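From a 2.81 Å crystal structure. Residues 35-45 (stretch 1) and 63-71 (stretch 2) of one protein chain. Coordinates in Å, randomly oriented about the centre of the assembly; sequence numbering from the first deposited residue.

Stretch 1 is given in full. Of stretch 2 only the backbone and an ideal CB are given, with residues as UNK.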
# COMPACT_ATOMS: atom_id res chain seq x y z
N ASN B 35 7.55 -21.36 -8.95
CA ASN B 35 8.82 -21.35 -8.23
C ASN B 35 9.14 -19.94 -7.75
O ASN B 35 8.87 -18.95 -8.43
CB ASN B 35 9.95 -21.91 -9.10
CG ASN B 35 10.25 -21.03 -10.30
OD1 ASN B 35 11.14 -20.18 -10.24
ND2 ASN B 35 9.53 -21.24 -11.39
N ALA B 36 9.73 -19.86 -6.55
CA ALA B 36 9.94 -18.57 -5.90
C ALA B 36 10.95 -17.70 -6.63
O ALA B 36 10.99 -16.49 -6.39
CB ALA B 36 10.38 -18.78 -4.45
N ASP B 37 11.77 -18.28 -7.51
CA ASP B 37 12.77 -17.48 -8.22
C ASP B 37 12.11 -16.63 -9.30
O ASP B 37 12.34 -15.41 -9.37
CB ASP B 37 13.84 -18.38 -8.82
CG ASP B 37 14.97 -17.60 -9.46
OD1 ASP B 37 15.75 -16.98 -8.71
OD2 ASP B 37 15.08 -17.61 -10.70
N HIS B 38 11.29 -17.24 -10.15
CA HIS B 38 10.63 -16.49 -11.21
C HIS B 38 9.52 -15.60 -10.67
O HIS B 38 9.19 -14.58 -11.28
CB HIS B 38 10.09 -17.44 -12.28
CG HIS B 38 9.63 -16.75 -13.53
ND1 HIS B 38 8.31 -16.51 -13.81
CD2 HIS B 38 10.33 -16.26 -14.58
CE1 HIS B 38 8.21 -15.89 -14.97
NE2 HIS B 38 9.43 -15.73 -15.46
N ALA B 39 8.93 -15.97 -9.52
CA ALA B 39 7.93 -15.12 -8.90
C ALA B 39 8.52 -13.80 -8.45
O ALA B 39 7.82 -12.78 -8.45
CB ALA B 39 7.28 -15.85 -7.73
N THR B 40 9.80 -13.79 -8.06
CA THR B 40 10.45 -12.53 -7.72
C THR B 40 10.57 -11.63 -8.94
O THR B 40 10.29 -10.42 -8.86
CB THR B 40 11.83 -12.80 -7.11
OG1 THR B 40 11.71 -13.72 -6.02
CG2 THR B 40 12.44 -11.51 -6.60
N LEU B 41 10.98 -12.19 -10.08
CA LEU B 41 10.94 -11.44 -11.33
C LEU B 41 9.52 -11.01 -11.66
O LEU B 41 9.29 -9.87 -12.09
CB LEU B 41 11.52 -12.28 -12.47
CG LEU B 41 11.11 -11.91 -13.89
CD1 LEU B 41 11.66 -10.55 -14.29
CD2 LEU B 41 11.55 -12.98 -14.88
N LEU B 42 8.55 -11.91 -11.48
CA LEU B 42 7.17 -11.59 -11.80
C LEU B 42 6.64 -10.48 -10.90
O LEU B 42 5.96 -9.56 -11.37
CB LEU B 42 6.31 -12.85 -11.68
CG LEU B 42 5.39 -13.19 -12.85
CD1 LEU B 42 6.00 -12.77 -14.18
CD2 LEU B 42 5.09 -14.68 -12.85
N LEU B 43 6.94 -10.54 -9.60
CA LEU B 43 6.44 -9.53 -8.68
C LEU B 43 7.11 -8.18 -8.90
O LEU B 43 6.47 -7.13 -8.73
CB LEU B 43 6.64 -9.99 -7.23
CG LEU B 43 5.62 -11.01 -6.71
CD1 LEU B 43 6.00 -11.49 -5.32
CD2 LEU B 43 4.23 -10.39 -6.71
N SER B 44 8.39 -8.18 -9.26
CA SER B 44 9.10 -6.91 -9.45
C SER B 44 8.55 -6.12 -10.63
O SER B 44 8.66 -4.89 -10.65
CB SER B 44 10.60 -7.17 -9.65
OG SER B 44 10.85 -7.76 -10.91
N GLN B 45 7.96 -6.80 -11.61
CA GLN B 45 7.40 -6.13 -12.77
C GLN B 45 5.96 -5.67 -12.56
O GLN B 45 5.49 -4.79 -13.30
CB GLN B 45 7.46 -7.05 -13.99
CG GLN B 45 8.88 -7.36 -14.44
CD GLN B 45 9.69 -6.11 -14.70
OE1 GLN B 45 9.42 -5.36 -15.65
NE2 GLN B 45 10.67 -5.85 -13.84
N UNK B 63 -2.02 -14.46 0.19
CA UNK B 63 -1.37 -13.38 -0.53
C UNK B 63 0.14 -13.49 -0.35
O UNK B 63 0.62 -14.03 0.65
CB UNK B 63 -1.88 -12.02 -0.05
N UNK B 64 0.88 -12.96 -1.32
CA UNK B 64 2.34 -13.02 -1.28
C UNK B 64 2.90 -11.70 -1.80
O UNK B 64 2.31 -11.03 -2.65
CB UNK B 64 2.87 -14.20 -2.10
N UNK B 65 4.04 -11.31 -1.24
CA UNK B 65 4.77 -10.15 -1.69
C UNK B 65 6.26 -10.45 -1.75
O UNK B 65 6.70 -11.54 -1.40
CB UNK B 65 4.50 -8.96 -0.77
N UNK B 66 7.02 -9.45 -2.19
CA UNK B 66 8.46 -9.62 -2.28
C UNK B 66 9.10 -9.76 -0.90
O UNK B 66 10.09 -10.48 -0.76
CB UNK B 66 9.08 -8.44 -3.03
N UNK B 67 8.54 -9.10 0.11
CA UNK B 67 9.06 -9.26 1.46
C UNK B 67 8.92 -10.70 1.94
O UNK B 67 9.81 -11.23 2.61
CB UNK B 67 8.34 -8.31 2.42
N UNK B 68 7.81 -11.35 1.59
CA UNK B 68 7.62 -12.74 1.97
C UNK B 68 8.66 -13.64 1.32
O UNK B 68 9.22 -14.52 1.98
CB UNK B 68 6.21 -13.21 1.59
N UNK B 69 8.95 -13.41 0.04
CA UNK B 69 9.98 -14.19 -0.64
C UNK B 69 11.36 -13.85 -0.10
O UNK B 69 12.18 -14.74 0.16
CB UNK B 69 9.93 -13.95 -2.15
N UNK B 70 11.64 -12.56 0.09
CA UNK B 70 12.96 -12.12 0.52
C UNK B 70 13.28 -12.58 1.94
O UNK B 70 14.37 -13.08 2.21
CB UNK B 70 13.06 -10.60 0.43
N UNK B 71 12.32 -12.42 2.85
CA UNK B 71 12.53 -12.84 4.23
C UNK B 71 12.62 -14.36 4.35
O UNK B 71 13.31 -14.87 5.24
CB UNK B 71 11.40 -12.31 5.12

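Position 63 lies in a strand, with phi/psi of -112/154. Its ideal CB has nothing of stretch 1 within 5.5 Å, so this contact sets no preference. It is Thr63.

Position 64 is extended, and its CA-to-CB bond points toward stretch 1. The ideal CB is 5.2 Å from Leu43 CD1. An apolar side chain of moderate size would suit, and a branched one agrees with the strand; valine or isoleucine would serve. It is Ile64. Its CG2 is 4.5 Å from Leu43 CD1, a light apolar contact.

Position 65 stands right before a helix, with phi/psi of -137/178. CA-to-CB would point away from stretch 1. Leu43 CD1 lies 3.7 Å from the backbone C of 65, a main-chain contact. Small residues or common N-cap residues such as serine, aspartate or glycine would fit. Gly65 is found. With no side chain to cap the helix, it offers its backbone N to the side chain of 68.

Position 66 opens the helix, with CA-to-CB sideways. Leu43 CD1 is 4.9 Å from the ideal CB, and the methyl of Thr40 lies off to another side. A flexible apolar chain, leucine or methionine, could reach this surface. Leu66 does so with chi1 m and chi2 t. Its CD2 is 3.6 Å from Leu43 CB and 3.7 Å from Thr40 CG2, and its CD1 is 4.3 Å from Ser44 CA.

Position 67 is out of reach, so polar or charged residues are possible. It is Arg67.

Position 68 is out of reach. A short acceptor here could return to the start of the helix. Asp68 OD2 accepts from Gly65 N at 2.8 Å.

Position 69 points toward stretch 1. Its ideal CB is 4.3 Å from Thr40 OG1 and 5.1 Å from Ala36 O. Thr40 OG1 donates to Ala36 O, so an apolar chain here need not satisfy that hydroxyl. Ala36 and Ala39 leave room beside Leu43; isoleucine, leucine or valine would suit. Ile69 is the knob in this hole. Its CG2 is 3.4 Å from Thr40 OG1, while its CD1 is 4.0 Å from Ala39 CB and 3.8 Å from Leu43 CD1.

Position 70 points sideways, with no atom of stretch 1 near its ideal CB. Only a long chain would reach; methionine is one choice. Met70, present as selenomethionine, brings CE to 3.9 Å from Thr40 CG2.

Position 71 is out of reach and open to many helix formers. It is Ala71.

Stretch 2 63-71: TIGLRDIMA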
# COMPACT_ATOMS: atom_id res chain seq x y z
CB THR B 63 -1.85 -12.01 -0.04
OG1 THR B 63 -1.53 -11.86 1.35
CG2 THR B 63 -3.35 -11.87 -0.23
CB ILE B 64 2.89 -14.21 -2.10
CG1 ILE B 64 4.36 -14.45 -1.76
CG2 ILE B 64 2.71 -13.97 -3.59
CD1 ILE B 64 4.96 -15.64 -2.46
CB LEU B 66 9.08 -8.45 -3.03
CG LEU B 66 8.86 -8.51 -4.54
CD1 LEU B 66 9.36 -7.24 -5.20
CD2 LEU B 66 9.57 -9.72 -5.12
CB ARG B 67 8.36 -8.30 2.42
CG ARG B 67 8.79 -8.45 3.87
CD ARG B 67 8.06 -7.48 4.78
NE ARG B 67 6.61 -7.57 4.62
CZ ARG B 67 5.73 -6.91 5.36
NH1 ARG B 67 6.11 -6.12 6.34
NH2 ARG B 67 4.43 -7.07 5.11
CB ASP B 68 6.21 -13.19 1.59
CG ASP B 68 5.13 -12.33 2.22
OD1 ASP B 68 5.14 -12.18 3.46
OD2 ASP B 68 4.29 -11.79 1.48
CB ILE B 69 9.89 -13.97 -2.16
CG1 ILE B 69 8.50 -14.36 -2.67
CG2 ILE B 69 10.98 -14.75 -2.88
CD1 ILE B 69 8.35 -14.25 -4.17
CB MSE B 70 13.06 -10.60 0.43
CG MSE B 70 14.23 -10.11 -0.40
SE MSE B 70 14.34 -11.00 -2.14
CE MSE B 70 12.59 -10.50 -2.85
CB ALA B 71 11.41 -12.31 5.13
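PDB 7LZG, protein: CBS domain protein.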